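Local coordinates for protein 7,8-dihydro-6-hydroxymethylpterin pyrophosphokinase-dihydropteroate synthase (Plasmodium falciparum, PDB 6JWS) that probably catalyses two successive steps of folate biosynthesis, pyrophosphorylating 6-hydroxymethyl-7,8-dihydropterin with ATP and then joining the product to 4-aminobenzoate to give 7,8-dihydropteroate, at residues E93-Y97 with S236-E242; N121-K125 with N175-S179. The protein carries 1 engineered substitution. Residue numbers count along the deposited sequence, not the author numbering.

Interaction 1: residues E93-Y97 with S236-E242; sequences EESKY and SKYIHLE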
# COMPACT_ATOMS: atom_id res chain seq x y z
N GLU B 93 -8.01 -39.58 35.92
CA GLU B 93 -9.09 -40.50 36.22
C GLU B 93 -9.99 -40.59 35.00
O GLU B 93 -10.36 -39.57 34.43
CB GLU B 93 -9.90 -40.01 37.42
CG GLU B 93 -9.14 -40.06 38.74
CD GLU B 93 -9.57 -38.99 39.73
OE1 GLU B 93 -9.96 -37.89 39.28
OE2 GLU B 93 -9.53 -39.26 40.95
N GLU B 94 -10.34 -41.83 34.62
CA GLU B 94 -11.24 -42.06 33.50
C GLU B 94 -12.60 -41.42 33.81
O GLU B 94 -12.98 -41.29 34.96
CB GLU B 94 -11.36 -43.56 33.21
CG GLU B 94 -10.18 -44.12 32.42
CD GLU B 94 -10.27 -44.05 30.90
OE1 GLU B 94 -11.27 -43.50 30.39
OE2 GLU B 94 -9.35 -44.57 30.22
N SER B 95 -13.29 -40.99 32.75
CA SER B 95 -14.65 -40.49 32.84
C SER B 95 -15.60 -41.68 32.99
O SER B 95 -15.20 -42.81 32.72
CB SER B 95 -15.00 -39.67 31.62
OG SER B 95 -16.36 -39.27 31.63
N LYS B 96 -16.84 -41.42 33.42
CA LYS B 96 -17.85 -42.46 33.52
C LYS B 96 -18.73 -42.43 32.27
O LYS B 96 -19.69 -43.19 32.17
CB LYS B 96 -18.72 -42.28 34.77
CG LYS B 96 -18.05 -42.63 36.09
CD LYS B 96 -19.05 -43.03 37.15
CE LYS B 96 -18.39 -43.57 38.40
NZ LYS B 96 -19.39 -43.89 39.45
N TYR B 97 -18.40 -41.53 31.34
CA TYR B 97 -19.22 -41.37 30.15
C TYR B 97 -18.41 -41.71 28.91
O TYR B 97 -17.20 -41.51 28.88
CB TYR B 97 -19.85 -39.98 30.10
CG TYR B 97 -21.07 -39.84 30.97
CD1 TYR B 97 -20.96 -39.62 32.33
CD2 TYR B 97 -22.34 -39.95 30.43
CE1 TYR B 97 -22.08 -39.50 33.14
CE2 TYR B 97 -23.47 -39.84 31.23
CZ TYR B 97 -23.34 -39.61 32.59
OH TYR B 97 -24.46 -39.48 33.37
N SER B 236 -18.66 -38.16 41.69
CA SER B 236 -18.65 -39.61 41.54
C SER B 236 -19.66 -40.05 40.48
O SER B 236 -19.54 -41.13 39.92
CB SER B 236 -18.91 -40.32 42.84
OG SER B 236 -17.74 -40.37 43.64
N LYS B 237 -20.65 -39.20 40.24
CA LYS B 237 -21.69 -39.47 39.27
C LYS B 237 -21.11 -39.35 37.86
O LYS B 237 -21.72 -39.86 36.92
CB LYS B 237 -22.86 -38.50 39.50
CG LYS B 237 -23.99 -38.57 38.48
CD LYS B 237 -25.19 -37.75 38.89
CE LYS B 237 -26.15 -37.47 37.74
NZ LYS B 237 -26.66 -38.70 37.09
N TYR B 238 -19.95 -38.69 37.72
CA TYR B 238 -19.42 -38.37 36.41
C TYR B 238 -17.98 -38.86 36.24
O TYR B 238 -17.57 -39.13 35.11
CB TYR B 238 -19.52 -36.87 36.11
CG TYR B 238 -20.92 -36.31 36.18
CD1 TYR B 238 -21.88 -36.68 35.26
CD2 TYR B 238 -21.27 -35.40 37.16
CE1 TYR B 238 -23.17 -36.18 35.32
CE2 TYR B 238 -22.56 -34.89 37.24
CZ TYR B 238 -23.51 -35.27 36.31
OH TYR B 238 -24.78 -34.77 36.37
N ILE B 239 -17.23 -38.96 37.34
CA ILE B 239 -15.84 -39.38 37.27
C ILE B 239 -15.63 -40.63 38.12
O ILE B 239 -16.22 -40.75 39.20
CB ILE B 239 -14.89 -38.21 37.64
CG1 ILE B 239 -15.19 -36.94 36.83
CG2 ILE B 239 -13.43 -38.62 37.53
CD1 ILE B 239 -14.45 -35.71 37.29
N HIS B 240 -14.83 -41.58 37.62
CA HIS B 240 -14.35 -42.73 38.38
C HIS B 240 -13.22 -42.27 39.29
O HIS B 240 -12.06 -42.25 38.88
CB HIS B 240 -13.80 -43.83 37.45
CG HIS B 240 -14.83 -44.66 36.76
ND1 HIS B 240 -15.05 -44.58 35.39
CD2 HIS B 240 -15.68 -45.61 37.23
CE1 HIS B 240 -16.00 -45.42 35.05
NE2 HIS B 240 -16.41 -46.07 36.16
N LEU B 241 -13.56 -41.91 40.54
CA LEU B 241 -12.60 -41.28 41.43
C LEU B 241 -11.69 -42.32 42.09
O LEU B 241 -12.12 -43.42 42.44
CB LEU B 241 -13.34 -40.45 42.47
CG LEU B 241 -14.00 -39.18 41.92
CD1 LEU B 241 -15.17 -38.76 42.79
CD2 LEU B 241 -12.98 -38.06 41.79
N GLU B 242 -10.41 -41.93 42.25
CA GLU B 242 -9.38 -42.75 42.87
C GLU B 242 -9.64 -42.84 44.38
O GLU B 242 -9.38 -43.92 44.95
CB GLU B 242 -8.00 -42.12 42.62
CG GLU B 242 -6.87 -43.12 42.48
CD GLU B 242 -6.45 -43.45 41.05
OE1 GLU B 242 -7.34 -43.59 40.19
OE2 GLU B 242 -5.23 -43.56 40.81
O HOH W 1 -16.96 -37.25 33.09
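Glu93 opens the contact by reaching along residues 236-242: its carboxylate oxygen OE2 accepts the backbone N of Glu242 at 3.1 Å in a nearly straight bond, and its CB rests 3.8 Å from CG2 of Ile239. Glu94 contributes mainly through its backbone, its O receiving His240 N at 3.3 Å, while its carboxylate leads away. Ser95 faces Ile239 with their CA atoms 4.7 Å apart; with Lys96 N donating to Tyr238 O at 2.9 Å, the two bonds frame a non-hydrogen-bonded pair. This is one isolated antiparallel beta bridge between two irregular loops of the pyrophosphokinase part, one following helix 85-90, the other following helix 228-236. Ser95 OG does double duty, accepting Tyr97 N at 3.1 Å in an ST turn and sharing a water with Tyr238 O, 2.6 Å from OG and 2.8 Å from that carbonyl; Ser95 O takes a weak bond of 3.2 Å from His240 ND1. Lys96, whose CB points toward the partner, crosses the His240 imidazole, its CG 3.6 Å from the ring centroid in a CH-pi contact, and the extended chain then carries NZ to Ser236 O at 2.8 Å. Tyr97 brings its CE1 within 3.5 Å of CD1 of Tyr238, the ring planes inclined at 33°; Tyr97 also stacks on Phe173, and Tyr238 OH hydrogen-bonds with Asn175 N. Ile239 and Leu241 turn their CB atoms away from this loop and pack on Tyr186 of helix 177-190.

Interaction 2: residues N121-K125 with N175-S179; sequences NSILK and NDPLS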
# COMPACT_ATOMS: atom_id res chain seq x y z
N ASN B 121 -37.91 -28.32 32.21
CA ASN B 121 -37.84 -27.29 33.24
C ASN B 121 -36.57 -27.48 34.07
O ASN B 121 -36.09 -28.60 34.22
CB ASN B 121 -39.10 -27.26 34.11
CG ASN B 121 -40.33 -26.82 33.33
OD1 ASN B 121 -40.29 -25.84 32.59
ND2 ASN B 121 -41.42 -27.54 33.51
N SER B 122 -36.03 -26.37 34.59
CA SER B 122 -34.82 -26.39 35.39
C SER B 122 -35.05 -27.21 36.66
O SER B 122 -36.08 -27.05 37.31
CB SER B 122 -34.36 -25.00 35.72
OG SER B 122 -33.16 -25.03 36.47
N ILE B 123 -34.09 -28.08 37.01
CA ILE B 123 -34.22 -28.78 38.27
C ILE B 123 -33.85 -27.83 39.40
O ILE B 123 -34.47 -27.88 40.45
CB ILE B 123 -33.47 -30.13 38.33
CG1 ILE B 123 -32.00 -29.96 38.68
CG2 ILE B 123 -33.67 -30.96 37.06
CD1 ILE B 123 -31.48 -31.02 39.63
N LEU B 124 -32.86 -26.95 39.18
CA LEU B 124 -32.56 -25.92 40.15
C LEU B 124 -33.67 -24.86 40.10
O LEU B 124 -34.39 -24.76 39.11
CB LEU B 124 -31.19 -25.30 39.88
CG LEU B 124 -29.98 -26.19 40.16
CD1 LEU B 124 -28.69 -25.38 40.08
CD2 LEU B 124 -30.10 -26.85 41.52
N LYS B 125 -33.81 -24.10 41.19
CA LYS B 125 -34.86 -23.10 41.28
C LYS B 125 -34.45 -21.88 40.46
O LYS B 125 -33.32 -21.41 40.59
CB LYS B 125 -35.14 -22.75 42.74
CG LYS B 125 -36.20 -23.60 43.44
CD LYS B 125 -36.09 -23.63 44.96
CE LYS B 125 -35.92 -22.28 45.63
NZ LYS B 125 -36.99 -21.32 45.27
N ASN B 175 -26.38 -32.76 34.81
CA ASN B 175 -27.80 -32.52 34.97
C ASN B 175 -28.13 -31.04 35.17
O ASN B 175 -29.24 -30.62 34.84
CB ASN B 175 -28.42 -33.35 36.09
CG ASN B 175 -28.44 -34.83 35.80
OD1 ASN B 175 -28.69 -35.26 34.67
ND2 ASN B 175 -28.16 -35.63 36.81
N ASP B 176 -27.19 -30.26 35.72
CA ASP B 176 -27.50 -28.90 36.12
C ASP B 176 -26.22 -28.07 36.21
O ASP B 176 -25.12 -28.62 36.34
CB ASP B 176 -28.21 -28.87 37.48
CG ASP B 176 -27.31 -29.37 38.59
OD1 ASP B 176 -27.21 -30.61 38.74
OD2 ASP B 176 -26.65 -28.53 39.24
N PRO B 177 -26.34 -26.71 36.18
CA PRO B 177 -25.18 -25.83 36.29
C PRO B 177 -24.43 -25.91 37.61
O PRO B 177 -23.23 -25.64 37.67
CB PRO B 177 -25.73 -24.41 36.04
CG PRO B 177 -27.24 -24.52 36.21
CD PRO B 177 -27.59 -25.97 35.94
N LEU B 178 -25.14 -26.31 38.68
CA LEU B 178 -24.45 -26.44 39.96
C LEU B 178 -23.55 -27.67 39.92
O LEU B 178 -22.39 -27.59 40.29
CB LEU B 178 -25.42 -26.43 41.14
CG LEU B 178 -24.75 -26.40 42.52
CD1 LEU B 178 -23.56 -25.45 42.53
CD2 LEU B 178 -25.73 -26.03 43.61
N SER B 179 -24.08 -28.80 39.42
CA SER B 179 -23.22 -29.97 39.26
C SER B 179 -22.09 -29.64 38.28
O SER B 179 -20.94 -30.02 38.52
CB SER B 179 -23.98 -31.21 38.83
OG SER B 179 -25.29 -31.23 39.37
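Leu124 gives up the most surface here, 68 Å². Its CB points toward the start of helix 177-190, and its CD1 methyl settles 3.6 Å from CB of Leu178 and 4.2 Å from CG of Pro177, in van der Waals contact with the first turn. The same methyl is 3.8 Å from OD2 of Asp176, so the cluster is bordered by a carboxylate. Ile123, the residue before, also directs its CB toward the partner and lays CG1 4.1 Å from CB of Asp176, covering that side chain from the loop. Asp176 is the polar element: it sits at the N-cap, and with chi1 near +65° its OD2 turns back to accept Ser179 N at 2.6 Å, satisfying a backbone NH that has no helical carbonyl before it. No hydrogen bond joins the two segments, which meet through van der Waals contacts over 202 Å² of buried surface. Strands 219-221 and 316-318 extend this apolar patch, Leu124 and Leu178 both meeting Met221 and Leu316, and Pro177 meeting Ile219, Leu316 and Ile318. Pro177 lies about 4 Å from Ile211 and Leu178 about 4 Å from Ile313, measured between side chains, and both of those partners line the ATP pocket. A loop leucine packed against an aspartate-capped helix N-terminus is here consistent with a second shell of packing behind the nucleotide site of the pyrophosphokinase.

Overall arrangement
Both contacts belong to the pyrophosphokinase part of the chain, far out from its centre, and their own centres are 20 Å apart. Residues 121-125 and 175-179 fall, in sequence, between the two segments of interaction 1. The contacts meet where Tyr238 OH of interaction 1 makes a probable hydrogen bond with Asn175 N of interaction 2 at 3.0 Å, and Tyr238 CE2 lies 4.3 Å from Ser179 CB. They flank different bound species: the side chain of Ser95 is about 7 Å from the calcium ion held by Glu42, Gly46 and Glu99, whereas that of Pro177 is about 7 Å from ATP. Helix 177-190 touches both: its first turn in interaction 2, its Tyr186 against Ile239 and Leu241.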